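Local coordinates for protein Non-reducing end beta-L-arabinofuranosidase (Bacteroides thetaiotaomicron, PDB 5MQO) that probably hydrolyses glycosidic bonds in plant pectin as a family GH127 glycoside hydrolase, apparently an aceric acidase, at residues 64-69 and 451-456; 56-61 and 415-420; 493-496 and 500-503; 484-489 and 534-539; 215-220 and 249-254. One frame throughout, in Å; residues are numbered along the deposited sequence.

Interaction 1: 64-69 and 451-456; sequences QSMWNT and EYISCF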
# COMPACT_ATOMS: atom_id res chain seq x y z
N GLN A 64 6.73 20.37 -0.77
CA GLN A 64 7.30 21.59 -1.37
C GLN A 64 8.04 21.24 -2.64
O GLN A 64 7.80 21.81 -3.69
CB GLN A 64 8.29 22.30 -0.45
CG GLN A 64 7.79 22.69 0.93
CD GLN A 64 8.76 22.27 2.03
OE1 GLN A 64 9.95 22.65 2.03
NE2 GLN A 64 8.27 21.47 2.98
N SER A 65 8.94 20.27 -2.54
CA SER A 65 9.75 19.79 -3.67
C SER A 65 8.95 19.44 -4.93
O SER A 65 9.43 19.67 -6.05
CB SER A 65 10.58 18.58 -3.26
OG SER A 65 11.34 18.11 -4.35
N MET A 66 7.74 18.88 -4.75
CA MET A 66 6.87 18.51 -5.86
C MET A 66 6.11 19.69 -6.47
O MET A 66 5.91 19.73 -7.67
CB MET A 66 5.88 17.43 -5.44
CG MET A 66 5.25 16.74 -6.64
SD MET A 66 4.52 15.15 -6.20
CE MET A 66 2.89 15.66 -5.68
N TRP A 67 5.68 20.64 -5.64
CA TRP A 67 5.12 21.89 -6.13
C TRP A 67 6.15 22.71 -6.91
O TRP A 67 5.79 23.46 -7.81
CB TRP A 67 4.59 22.70 -4.95
CG TRP A 67 3.97 24.00 -5.33
CD1 TRP A 67 4.54 25.23 -5.24
CD2 TRP A 67 2.66 24.19 -5.84
NE1 TRP A 67 3.66 26.19 -5.67
CE2 TRP A 67 2.49 25.58 -6.04
CE3 TRP A 67 1.59 23.33 -6.15
CZ2 TRP A 67 1.30 26.13 -6.54
CZ3 TRP A 67 0.41 23.87 -6.65
CH2 TRP A 67 0.27 25.27 -6.84
N ASN A 68 7.42 22.57 -6.55
CA ASN A 68 8.48 23.38 -7.16
C ASN A 68 8.84 22.92 -8.55
O ASN A 68 8.99 23.75 -9.43
CB ASN A 68 9.70 23.49 -6.24
CG ASN A 68 9.49 24.53 -5.13
OD1 ASN A 68 8.36 24.75 -4.65
ND2 ASN A 68 10.58 25.18 -4.73
N THR A 69 8.96 21.61 -8.77
CA THR A 69 9.07 21.10 -10.16
C THR A 69 7.82 21.53 -10.94
O THR A 69 7.87 21.76 -12.16
CB THR A 69 9.29 19.56 -10.23
OG1 THR A 69 8.48 18.92 -9.25
CG2 THR A 69 10.74 19.17 -9.96
N GLU A 451 13.84 12.63 -9.61
CA GLU A 451 12.99 13.70 -9.07
C GLU A 451 12.03 14.24 -10.11
O GLU A 451 11.48 15.32 -9.93
CB GLU A 451 13.81 14.81 -8.38
CG GLU A 451 15.01 15.43 -9.09
CD GLU A 451 15.80 16.41 -8.19
OE1 GLU A 451 16.01 17.57 -8.61
OE2 GLU A 451 16.22 16.04 -7.06
N TYR A 452 11.76 13.44 -11.15
CA TYR A 452 11.09 13.87 -12.37
C TYR A 452 9.70 13.27 -12.35
O TYR A 452 9.47 12.14 -12.80
CB TYR A 452 11.88 13.47 -13.63
CG TYR A 452 13.10 14.36 -13.87
CD1 TYR A 452 13.19 15.18 -15.01
CD2 TYR A 452 14.16 14.40 -12.94
CE1 TYR A 452 14.31 16.00 -15.21
CE2 TYR A 452 15.27 15.22 -13.13
CZ TYR A 452 15.34 16.01 -14.27
OH TYR A 452 16.44 16.81 -14.47
N ILE A 453 8.79 14.05 -11.78
CA ILE A 453 7.39 13.69 -11.65
C ILE A 453 6.85 13.78 -13.08
O ILE A 453 6.42 12.76 -13.63
CB ILE A 453 6.64 14.62 -10.64
CG1 ILE A 453 7.16 14.39 -9.22
CG2 ILE A 453 5.11 14.44 -10.71
CD1 ILE A 453 8.47 15.09 -8.88
N SER A 454 6.94 14.98 -13.67
CA SER A 454 6.59 15.30 -15.07
C SER A 454 5.88 14.19 -15.87
O SER A 454 4.68 14.29 -16.13
CB SER A 454 7.85 15.79 -15.82
OG SER A 454 8.46 16.88 -15.17
N CYS A 455 6.63 13.12 -16.22
CA CYS A 455 6.13 12.02 -17.08
C CYS A 455 5.17 11.02 -16.38
O CYS A 455 4.17 10.60 -16.98
CB CYS A 455 7.31 11.25 -17.74
SG CYS A 455 7.70 11.76 -19.45
N PHE A 456 5.46 10.67 -15.13
CA PHE A 456 4.69 9.63 -14.43
C PHE A 456 3.53 10.32 -13.67
O PHE A 456 3.70 11.41 -13.12
CB PHE A 456 5.56 8.80 -13.46
CG PHE A 456 7.06 8.84 -13.74
CD1 PHE A 456 7.56 8.63 -15.03
CD2 PHE A 456 7.97 9.06 -12.70
CE1 PHE A 456 8.93 8.67 -15.28
CE2 PHE A 456 9.35 9.09 -12.94
CZ PHE A 456 9.82 8.90 -14.23
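Nearly straight through its first two torsions (chi1 -163°, chi2 161°) and bent at the third, the M66 side chain carries its CG and SD past I453, which reaches back toward helix 50-69 with CG1 anti to its own carbonyl carbon (chi1 -67°). The isoleucine branch meets two residues one helical turn apart. I453 CG1 lies 4.0 Å from M66 CG and 4.1 Å from M66 SD, while I453 CD1 goes on to T69 and stops 3.8 Å from T69 OG1. In both pairs the side chains run roughly perpendicular, so each meeting involves only a few atoms. The setting is the catalytic domain, whose family clan points to an (α/α)6 barrel of helical hairpins: the last turn of helix 50-69 packs here on the irregular segment leading into helix 458-466, where C458 is disulfide-bonded to C383. Prolines P459 and P460 of that helix also touch I453, and P460 touches M66; both M66 and I453 are buried. T69, by contrast, sits at the exposed margin. Its hydroxyl is turned back onto its own helix, T69 OG1 donating to M66 O at 3.1 Å from above the carbonyl plane, and its methyl faces the loop backbone, with T69 CG2 3.9 Å from E451 O. The E451 side chain itself touches K426.

Interaction 2: 56-61 and 415-420; sequences NVFSGT and SVLSGI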
# COMPACT_ATOMS: atom_id res chain seq x y z
N ASN A 56 8.10 13.63 8.77
CA ASN A 56 8.80 14.94 8.67
C ASN A 56 9.44 15.17 7.31
O ASN A 56 9.42 16.30 6.81
CB ASN A 56 9.86 15.14 9.78
CG ASN A 56 9.24 15.58 11.11
OD1 ASN A 56 8.01 15.71 11.25
ND2 ASN A 56 10.09 15.81 12.10
N VAL A 57 9.99 14.12 6.70
CA VAL A 57 10.45 14.26 5.35
C VAL A 57 9.26 14.59 4.45
O VAL A 57 9.24 15.64 3.79
CB VAL A 57 11.19 13.02 4.87
CG1 VAL A 57 11.58 13.16 3.40
CG2 VAL A 57 12.42 12.79 5.73
N PHE A 58 8.23 13.74 4.46
CA PHE A 58 7.16 13.91 3.45
C PHE A 58 6.48 15.27 3.57
O PHE A 58 6.24 15.92 2.54
CB PHE A 58 6.08 12.80 3.48
CG PHE A 58 6.62 11.39 3.49
CD1 PHE A 58 7.77 11.03 2.77
CD2 PHE A 58 5.97 10.41 4.24
CE1 PHE A 58 8.26 9.73 2.80
CE2 PHE A 58 6.46 9.11 4.27
CZ PHE A 58 7.61 8.78 3.56
N SER A 59 6.18 15.70 4.80
CA SER A 59 5.46 16.96 5.06
C SER A 59 6.39 18.17 4.93
O SER A 59 6.05 19.20 4.34
CB SER A 59 4.82 16.96 6.46
OG SER A 59 5.76 17.32 7.46
N GLY A 60 7.58 18.03 5.48
CA GLY A 60 8.52 19.11 5.49
C GLY A 60 9.51 19.11 4.36
O GLY A 60 10.54 19.78 4.48
N THR A 61 9.24 18.42 3.26
CA THR A 61 10.17 18.47 2.10
C THR A 61 9.55 18.05 0.79
O THR A 61 9.61 18.78 -0.20
CB THR A 61 11.42 17.59 2.31
OG1 THR A 61 12.05 17.94 3.55
CG2 THR A 61 12.43 17.76 1.16
N SER A 415 6.58 -2.25 -0.75
CA SER A 415 6.31 -1.94 -2.15
C SER A 415 5.64 -0.59 -2.41
O SER A 415 5.30 -0.29 -3.54
CB SER A 415 5.50 -3.07 -2.77
OG SER A 415 4.35 -3.38 -2.01
N VAL A 416 5.48 0.22 -1.37
CA VAL A 416 4.94 1.58 -1.49
C VAL A 416 6.03 2.56 -1.02
O VAL A 416 6.45 3.44 -1.77
CB VAL A 416 3.66 1.73 -0.65
CG1 VAL A 416 3.17 3.17 -0.62
CG2 VAL A 416 2.57 0.82 -1.21
N LEU A 417 6.50 2.36 0.22
CA LEU A 417 7.59 3.14 0.75
C LEU A 417 8.87 2.98 -0.09
O LEU A 417 9.71 3.89 -0.13
CB LEU A 417 7.81 2.79 2.22
CG LEU A 417 8.91 3.47 3.02
CD1 LEU A 417 8.73 4.97 3.14
CD2 LEU A 417 8.96 2.85 4.39
N SER A 418 9.02 1.85 -0.78
CA SER A 418 10.18 1.66 -1.68
C SER A 418 10.13 2.62 -2.87
O SER A 418 11.14 2.89 -3.50
CB SER A 418 10.21 0.24 -2.21
OG SER A 418 9.08 0.05 -3.04
N GLY A 419 8.94 3.10 -3.18
CA GLY A 419 8.73 3.98 -4.30
C GLY A 419 9.30 5.38 -4.21
O GLY A 419 9.31 6.09 -5.23
N ILE A 420 9.75 5.78 -3.02
CA ILE A 420 10.28 7.11 -2.79
C ILE A 420 11.64 6.97 -2.14
O ILE A 420 11.89 6.00 -1.45
CB ILE A 420 9.31 7.97 -1.92
CG1 ILE A 420 9.60 9.48 -2.09
CG2 ILE A 420 9.32 7.55 -0.44
CD1 ILE A 420 8.68 10.41 -1.30
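At the edge of the F58 ring, near its plane, lies L417 CD1, 4.0 Å from F58 CZ; I420 CG2 approaches obliquely, 4.0 Å from F58 CE1. A second isoleucine methyl, I420 CD1, stands 4.2 Å from the same F58 CE1, so both methyls of I420 press on this one ring carbon from the same side. L463 and L466 of helix 458-466 also touch the ring. F58 has CG anti to its carbonyl carbon (chi1 -49°), which swings the ring out from helix 50-69; L417 meets it nearly at right angles, its own CG anti to the backbone N (chi1 180°). All three residues are buried. The contact joins two helical elements that lie far apart in sequence, in a catalytic domain consistent with an (α/α)6 barrel, and it falls where helix 402-416 gives way to a short 3-10 turn at 417-419. That turn is pinned by polar partners of its own, S418 OG to N431 and S418 O to R449, and L417 further touches F50 and Y680. Across the two segments no hydrogen bond forms. Attraction therefore rests on dispersion and on exclusion of water from methyl and aromatic carbons, a chemistry that depends on fit rather than on bond directions.

Interaction 3: 493-496 and 500-503; sequences TNWK and ELAL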
# COMPACT_ATOMS: atom_id res chain seq x y z
N THR A 493 -9.70 9.78 19.67
CA THR A 493 -11.03 9.69 19.09
C THR A 493 -12.06 10.10 20.13
O THR A 493 -11.73 10.31 21.29
CB THR A 493 -11.37 8.26 18.62
OG1 THR A 493 -12.61 8.28 17.91
CG2 THR A 493 -11.49 7.26 19.80
N ASN A 494 -13.30 10.22 19.68
CA ASN A 494 -14.46 10.30 20.56
C ASN A 494 -15.06 8.92 20.53
O ASN A 494 -15.25 8.37 19.45
CB ASN A 494 -15.47 11.35 20.06
CG ASN A 494 -16.39 11.84 21.17
OD1 ASN A 494 -17.21 11.08 21.70
ND2 ASN A 494 -16.25 13.11 21.53
N TRP A 495 -15.36 8.34 21.69
CA TRP A 495 -15.85 6.97 21.75
C TRP A 495 -17.37 6.87 21.99
O TRP A 495 -17.82 6.79 23.12
CB TRP A 495 -15.04 6.10 22.73
CG TRP A 495 -15.24 4.65 22.42
CD1 TRP A 495 -14.84 3.95 21.28
CD2 TRP A 495 -15.97 3.73 23.22
NE1 TRP A 495 -15.26 2.64 21.35
CE2 TRP A 495 -15.97 2.48 22.53
CE3 TRP A 495 -16.63 3.83 24.45
CZ2 TRP A 495 -16.60 1.34 23.05
CZ3 TRP A 495 -17.27 2.70 24.97
CH2 TRP A 495 -17.24 1.46 24.28
N LYS A 496 -18.12 6.85 20.88
CA LYS A 496 -19.58 6.86 20.86
C LYS A 496 -20.06 8.20 21.41
O LYS A 496 -19.29 9.16 21.44
CB LYS A 496 -20.17 5.67 21.63
CG LYS A 496 -19.43 4.36 21.37
CD LYS A 496 -20.36 3.15 21.34
CE LYS A 496 -19.66 1.86 21.73
NZ LYS A 496 -20.60 0.71 21.77
N GLU A 500 -14.10 11.94 24.95
CA GLU A 500 -12.78 11.63 24.40
C GLU A 500 -12.23 10.34 24.95
O GLU A 500 -12.45 9.99 26.11
CB GLU A 500 -11.75 12.72 24.74
CG GLU A 500 -11.53 13.77 23.67
CD GLU A 500 -10.20 14.52 23.81
OE1 GLU A 500 -9.35 14.14 24.66
OE2 GLU A 500 -10.02 15.50 23.05
N LEU A 501 -11.52 9.63 24.10
CA LEU A 501 -10.66 8.55 24.51
C LEU A 501 -9.36 8.88 23.84
O LEU A 501 -9.33 9.07 22.63
CB LEU A 501 -11.21 7.22 24.01
CG LEU A 501 -10.57 5.96 24.59
CD1 LEU A 501 -11.49 4.77 24.36
CD2 LEU A 501 -9.19 5.72 23.99
N ALA A 502 -8.30 9.00 24.62
CA ALA A 502 -6.99 9.31 24.05
C ALA A 502 -6.02 8.25 24.49
O ALA A 502 -6.08 7.82 25.63
CB ALA A 502 -6.52 10.67 24.51
N LEU A 503 -5.15 7.81 23.60
CA LEU A 503 -4.10 6.90 24.03
C LEU A 503 -2.75 7.22 23.38
O LEU A 503 -2.66 7.98 22.43
CB LEU A 503 -4.53 5.44 23.86
CG LEU A 503 -4.94 4.92 22.48
CD1 LEU A 503 -3.73 4.59 21.60
CD2 LEU A 503 -5.82 3.69 22.62
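Backbone hydrogen bonds come first: T493 and L501 form an antiparallel hydrogen-bonded pair. L501 N gives its hydrogen to T493 O at 2.9 Å in an almost perfectly straight bond (178° at the hydrogen), whereas the return bond from T493 N to L501 O, 3.1 Å long, is bent and weak. T493 O also receives a CA-H...O contact from E500 CA at 3.5 Å. Among the side chains the contacts are apolar, with T493 CG2 4.2 Å from L501 CB on one face of the sheet and W495 CB 4.1 Å from L501 CD1, while the indole ring leads on to F529. A further polar bond is local. With OG1 anti to the backbone N (chi1 -173°), T493 OG1 donates to N494 O at 3.1 Å, from well above the carbonyl plane. A glycine in place of T493 would probably leave N494 O without this donor and open a gap beside L501 CB. At the following non-hydrogen-bonded pair, N494 and E500, the side chains diverge and N494 OD1 takes a weak bond from G499 N inside the turn. This is the closing end of a β-hairpin, strands 489-494 and 500-506, within the antiparallel sheet of the GH127 middle domain.

Interaction 4: 484-489 and 534-539; sequences NLYGAN and RIPEWC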
# COMPACT_ATOMS: atom_id res chain seq x y z
N ASN A 484 -3.83 -1.97 14.30
CA ASN A 484 -3.48 -2.59 13.05
C ASN A 484 -2.04 -2.35 12.59
O ASN A 484 -1.35 -3.30 12.25
CB ASN A 484 -4.47 -2.12 12.00
CG ASN A 484 -5.84 -2.71 12.22
OD1 ASN A 484 -5.98 -3.91 12.29
ND2 ASN A 484 -6.86 -1.87 12.35
N LEU A 485 -1.58 -1.10 12.54
CA LEU A 485 -0.19 -0.84 12.16
C LEU A 485 0.53 -0.19 13.30
O LEU A 485 0.27 0.97 13.58
CB LEU A 485 -0.05 0.07 10.94
CG LEU A 485 -0.63 -0.35 9.58
CD1 LEU A 485 0.13 0.36 8.47
CD2 LEU A 485 -0.67 -1.86 9.37
N TYR A 486 1.46 -0.95 13.90
CA TYR A 486 2.27 -0.50 15.02
C TYR A 486 3.26 0.59 14.60
O TYR A 486 3.82 0.56 13.50
CB TYR A 486 2.99 -1.69 15.71
CG TYR A 486 2.01 -2.76 16.20
CD1 TYR A 486 1.03 -2.46 17.14
CD2 TYR A 486 2.06 -4.06 15.71
CE1 TYR A 486 0.11 -3.40 17.57
CE2 TYR A 486 1.13 -5.02 16.14
CZ TYR A 486 0.15 -4.67 17.06
OH TYR A 486 -0.79 -5.56 17.52
N GLY A 487 3.48 1.53 15.51
CA GLY A 487 4.34 2.70 15.30
C GLY A 487 4.01 3.74 16.36
O GLY A 487 2.86 3.84 16.81
N ALA A 488 5.02 4.50 16.78
CA ALA A 488 4.84 5.45 17.85
C ALA A 488 3.85 6.50 17.41
O ALA A 488 4.03 7.07 16.33
CB ALA A 488 6.16 6.09 18.20
N ASN A 489 2.81 6.73 18.22
CA ASN A 489 1.73 7.63 17.88
C ASN A 489 0.87 8.07 19.07
O ASN A 489 0.84 7.41 20.10
CB ASN A 489 0.83 6.97 16.82
CG ASN A 489 -0.00 5.81 17.39
OD1 ASN A 489 -0.87 5.99 18.26
ND2 ASN A 489 0.23 4.63 16.87
N ARG A 534 -3.36 -6.80 16.77
CA ARG A 534 -3.08 -7.74 15.70
C ARG A 534 -1.81 -8.52 16.05
O ARG A 534 -0.84 -7.93 16.50
CB ARG A 534 -2.95 -7.02 14.35
CG ARG A 534 -2.75 -7.95 13.17
CD ARG A 534 -2.84 -7.20 11.86
NE ARG A 534 -1.66 -6.39 11.71
CZ ARG A 534 -0.49 -6.81 11.24
NH1 ARG A 534 0.53 -5.96 11.14
NH2 ARG A 534 -0.34 -8.08 10.85
N ILE A 535 -1.86 -9.83 15.91
CA ILE A 535 -0.66 -10.66 15.89
C ILE A 535 -0.25 -10.91 14.43
O ILE A 535 -0.95 -11.64 13.73
CB ILE A 535 -0.90 -12.02 16.56
CG1 ILE A 535 -1.54 -11.84 17.94
CG2 ILE A 535 0.42 -12.80 16.60
CD1 ILE A 535 -0.91 -10.76 18.80
N PRO A 536 0.89 -10.31 13.97
CA PRO A 536 1.40 -10.55 12.61
C PRO A 536 1.57 -12.01 12.20
O PRO A 536 1.90 -12.85 13.04
CB PRO A 536 2.75 -9.83 12.60
CG PRO A 536 2.55 -8.69 13.52
CD PRO A 536 1.59 -9.17 14.59
N GLU A 537 1.32 -12.28 10.92
CA GLU A 537 1.44 -13.60 10.31
C GLU A 537 2.86 -14.09 10.50
O GLU A 537 3.07 -15.25 10.81
CB GLU A 537 1.09 -13.55 8.81
CG GLU A 537 0.87 -14.93 8.20
CD GLU A 537 0.63 -14.94 6.70
OE1 GLU A 537 0.79 -13.90 6.03
OE2 GLU A 537 0.28 -16.01 6.16
N TRP A 538 3.82 -13.19 10.35
CA TRP A 538 5.22 -13.52 10.64
C TRP A 538 5.58 -13.89 12.09
O TRP A 538 6.67 -14.41 12.31
CB TRP A 538 6.17 -12.42 10.13
CG TRP A 538 5.90 -11.06 10.62
CD1 TRP A 538 5.24 -10.08 9.96
CD2 TRP A 538 6.32 -10.48 11.87
NE1 TRP A 538 5.21 -8.93 10.71
CE2 TRP A 538 5.86 -9.15 11.89
CE3 TRP A 538 7.04 -10.96 12.98
CZ2 TRP A 538 6.08 -8.28 12.98
CZ3 TRP A 538 7.26 -10.10 14.07
CH2 TRP A 538 6.78 -8.78 14.06
N CYS A 539 4.71 -13.61 13.06
CA CYS A 539 5.07 -13.72 14.50
C CYS A 539 4.70 -15.06 15.17
O CYS A 539 3.49 -15.36 15.38
CB CYS A 539 4.41 -12.59 15.30
SG CYS A 539 4.83 -12.62 17.07
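In the β-rich middle domain, where strands 480-483 and 529-535 run side by side in parallel, N484 and Y486 meet R534 just as both strands come to their ends. The arginine side chain is bent at its third torsion (chi3 72°), which folds the guanidinium back to N484 O. R534 NE donates at 3.2 Å to N484 O in a fairly straight bond (164° at the hydrogen), on a lone pair and with the oxygen in the guanidinium plane; R534 NH1 adds a weak bond of 3.4 Å to N484 O. The outer nitrogens also form salt bridges, NH2 with E406 and NH1 with E409, both on helix 402-416, so one arginine ties the ends of these two inner strands to that helix of the catalytic domain. Two carboxylates close to the guanidinium would be expected to offset the cost of burying its charge. A bond in the other direction comes from the tyrosine: Y486 OH donates to R534 O at 2.6 Å, on a lone pair in the carbonyl plane, with that oxygen at the edge of the tyrosine ring. A phenylalanine in place of Y486 would probably leave R534 O without this donor. The Y486 ring also meets Y509 edge-to-face. P536, which begins a type I turn ending at C539, sets its CD at the tyrosine ring's edge, 4.5 Å from Y486 CE2.

Interaction 5: 215-220 and 249-254; sequences DAAVKA and VEMYRA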
# COMPACT_ATOMS: atom_id res chain seq x y z
N ASP A 215 -17.94 21.37 -2.24
CA ASP A 215 -19.01 21.78 -3.16
C ASP A 215 -18.54 21.70 -4.61
O ASP A 215 -19.28 21.27 -5.46
CB ASP A 215 -19.59 23.16 -2.79
CG ASP A 215 -20.39 23.15 -1.46
OD1 ASP A 215 -21.17 22.20 -1.20
OD2 ASP A 215 -20.27 24.10 -0.67
N ALA A 216 -17.28 22.04 -4.87
CA ALA A 216 -16.67 21.80 -6.19
C ALA A 216 -16.68 20.32 -6.57
O ALA A 216 -16.96 19.97 -7.70
CB ALA A 216 -15.25 22.34 -6.28
N ALA A 217 -16.40 19.46 -5.61
CA ALA A 217 -16.45 18.02 -5.83
C ALA A 217 -17.88 17.43 -6.05
O ALA A 217 -18.08 16.65 -7.02
CB ALA A 217 -15.74 17.33 -4.67
N VAL A 218 -18.86 17.80 -5.20
CA VAL A 218 -20.27 17.35 -5.37
C VAL A 218 -20.80 17.68 -6.79
O VAL A 218 -21.52 16.89 -7.41
CB VAL A 218 -21.25 18.00 -4.31
CG1 VAL A 218 -22.73 17.65 -4.58
CG2 VAL A 218 -20.89 17.59 -2.89
N LYS A 219 -20.45 18.86 -7.30
CA LYS A 219 -20.79 19.25 -8.66
C LYS A 219 -20.11 18.40 -9.72
O LYS A 219 -20.75 18.00 -10.70
CB LYS A 219 -20.47 20.72 -8.90
CG LYS A 219 -21.37 21.68 -8.14
CD LYS A 219 -21.02 23.10 -8.54
CE LYS A 219 -21.90 24.10 -7.85
NZ LYS A 219 -21.85 25.38 -8.61
N ALA A 220 -18.82 18.12 -9.53
CA ALA A 220 -18.05 17.26 -10.46
C ALA A 220 -18.68 15.87 -10.55
O ALA A 220 -18.80 15.28 -11.64
CB ALA A 220 -16.62 17.14 -10.00
N VAL A 249 -18.13 6.03 -4.52
CA VAL A 249 -18.65 5.42 -3.28
C VAL A 249 -18.28 6.30 -2.07
O VAL A 249 -19.05 6.43 -1.11
CB VAL A 249 -18.12 3.99 -3.07
CG1 VAL A 249 -18.58 3.43 -1.72
CG2 VAL A 249 -18.61 3.07 -4.17
N GLU A 250 -17.11 6.90 -2.11
CA GLU A 250 -16.75 7.79 -1.03
C GLU A 250 -17.64 9.05 -1.04
O GLU A 250 -17.93 9.62 0.00
CB GLU A 250 -15.27 8.11 -1.05
CG GLU A 250 -14.71 8.52 0.30
CD GLU A 250 -14.92 7.48 1.40
OE1 GLU A 250 -15.16 7.90 2.56
OE2 GLU A 250 -14.81 6.26 1.10
N MET A 251 -18.11 9.47 -2.21
CA MET A 251 -19.04 10.59 -2.27
C MET A 251 -20.41 10.24 -1.78
O MET A 251 -21.06 11.09 -1.15
CB MET A 251 -19.13 11.16 -3.66
CG MET A 251 -18.16 12.30 -3.85
SD MET A 251 -18.77 13.78 -3.05
CE MET A 251 -17.39 14.81 -3.45
N TYR A 252 -20.87 9.02 -2.06
CA TYR A 252 -22.14 8.55 -1.47
C TYR A 252 -22.03 8.52 0.04
O TYR A 252 -22.86 9.08 0.73
CB TYR A 252 -22.52 7.17 -1.99
CG TYR A 252 -23.57 6.45 -1.18
CD1 TYR A 252 -24.92 6.84 -1.21
CD2 TYR A 252 -23.23 5.34 -0.42
CE1 TYR A 252 -25.89 6.15 -0.48
CE2 TYR A 252 -24.18 4.64 0.32
CZ TYR A 252 -25.51 5.05 0.29
OH TYR A 252 -26.41 4.31 1.04
N ARG A 253 -20.97 7.90 0.54
CA ARG A 253 -20.61 7.98 1.95
C ARG A 253 -20.63 9.38 2.52
O ARG A 253 -21.12 9.55 3.63
CB ARG A 253 -19.23 7.37 2.20
CG ARG A 253 -19.28 5.84 2.20
CD ARG A 253 -17.93 5.22 2.04
NE ARG A 253 -18.06 3.79 1.86
CZ ARG A 253 -17.04 3.00 1.56
NH1 ARG A 253 -15.81 3.50 1.44
NH2 ARG A 253 -17.23 1.69 1.39
N ALA A 254 -20.11 10.35 1.79
CA ALA A 254 -20.06 11.73 2.27
C ALA A 254 -21.35 12.55 2.12
O ALA A 254 -21.48 13.57 2.79
CB ALA A 254 -18.92 12.46 1.61
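M251 of helix 243-255 and A217 of helix 212-230 are directed toward each other from the backbone, so that the methionine chain runs up alongside the alanine methyl. The methionine chain is bent at chi2 (-77°) and extended at chi3 (179°), which sends CE past the alanine methyl to the backbone behind it. M251 CE lies 3.7 Å from A217 C and 3.8 Å from V218 N, against the peptide joining the two residues. The modelled 3.2 Å between M251 CE and A217 CB is too short for two methyl groups and is best treated as doubtful in detail, the more so as chi1 of M251 lies away from a staggered value. V218 stands to the flank, its CG2 4.4 Å from M251 SD, and also touches Y260 of helix 258-270. I202 of helix 192-208 meets M251 too, so the methionine lies between helices 212-230 and 192-208 of the catalytic domain, as expected where helical hairpins pack round an (α/α)6 barrel. A different side of helix 243-255 is polar. There R253 NH1 holds E250 OE2 at 3.0 Å on the syn side of the carboxylate, nearly within the guanidinium plane, while V249 CG1 covers one guanidinium face. R253 has further salt bridges to E313 and D309, and E250 to R206. The division of labour is plain: charged pairs fix helix 243-255 toward helices 192-208 and 297-314, whereas toward helix 212-230 a flexible thioether and small alanine supply apolar contact without directional bonds.

Overall arrangement
Interactions 1 and 2 share helix 50-69 and touch each other, with centres 13 Å apart; both also lean on helix 458-466. Interaction 2 is fully buried and apolar, whereas interaction 1 runs from a buried pair out to an exposed rim. Interaction 5, about 28 Å from each by centres, repeats the apolar helix packing farther from the chain's centre. In the middle domain the bonding becomes directional: interaction 3, at a partly exposed hairpin end, relies on backbone bonds, while interaction 4 buries a hydrogen-bonded arginine and tyrosine. Helix 402-416, which leads into the second segment of interaction 2, also supplies the carboxylates that answer R534 in interaction 4.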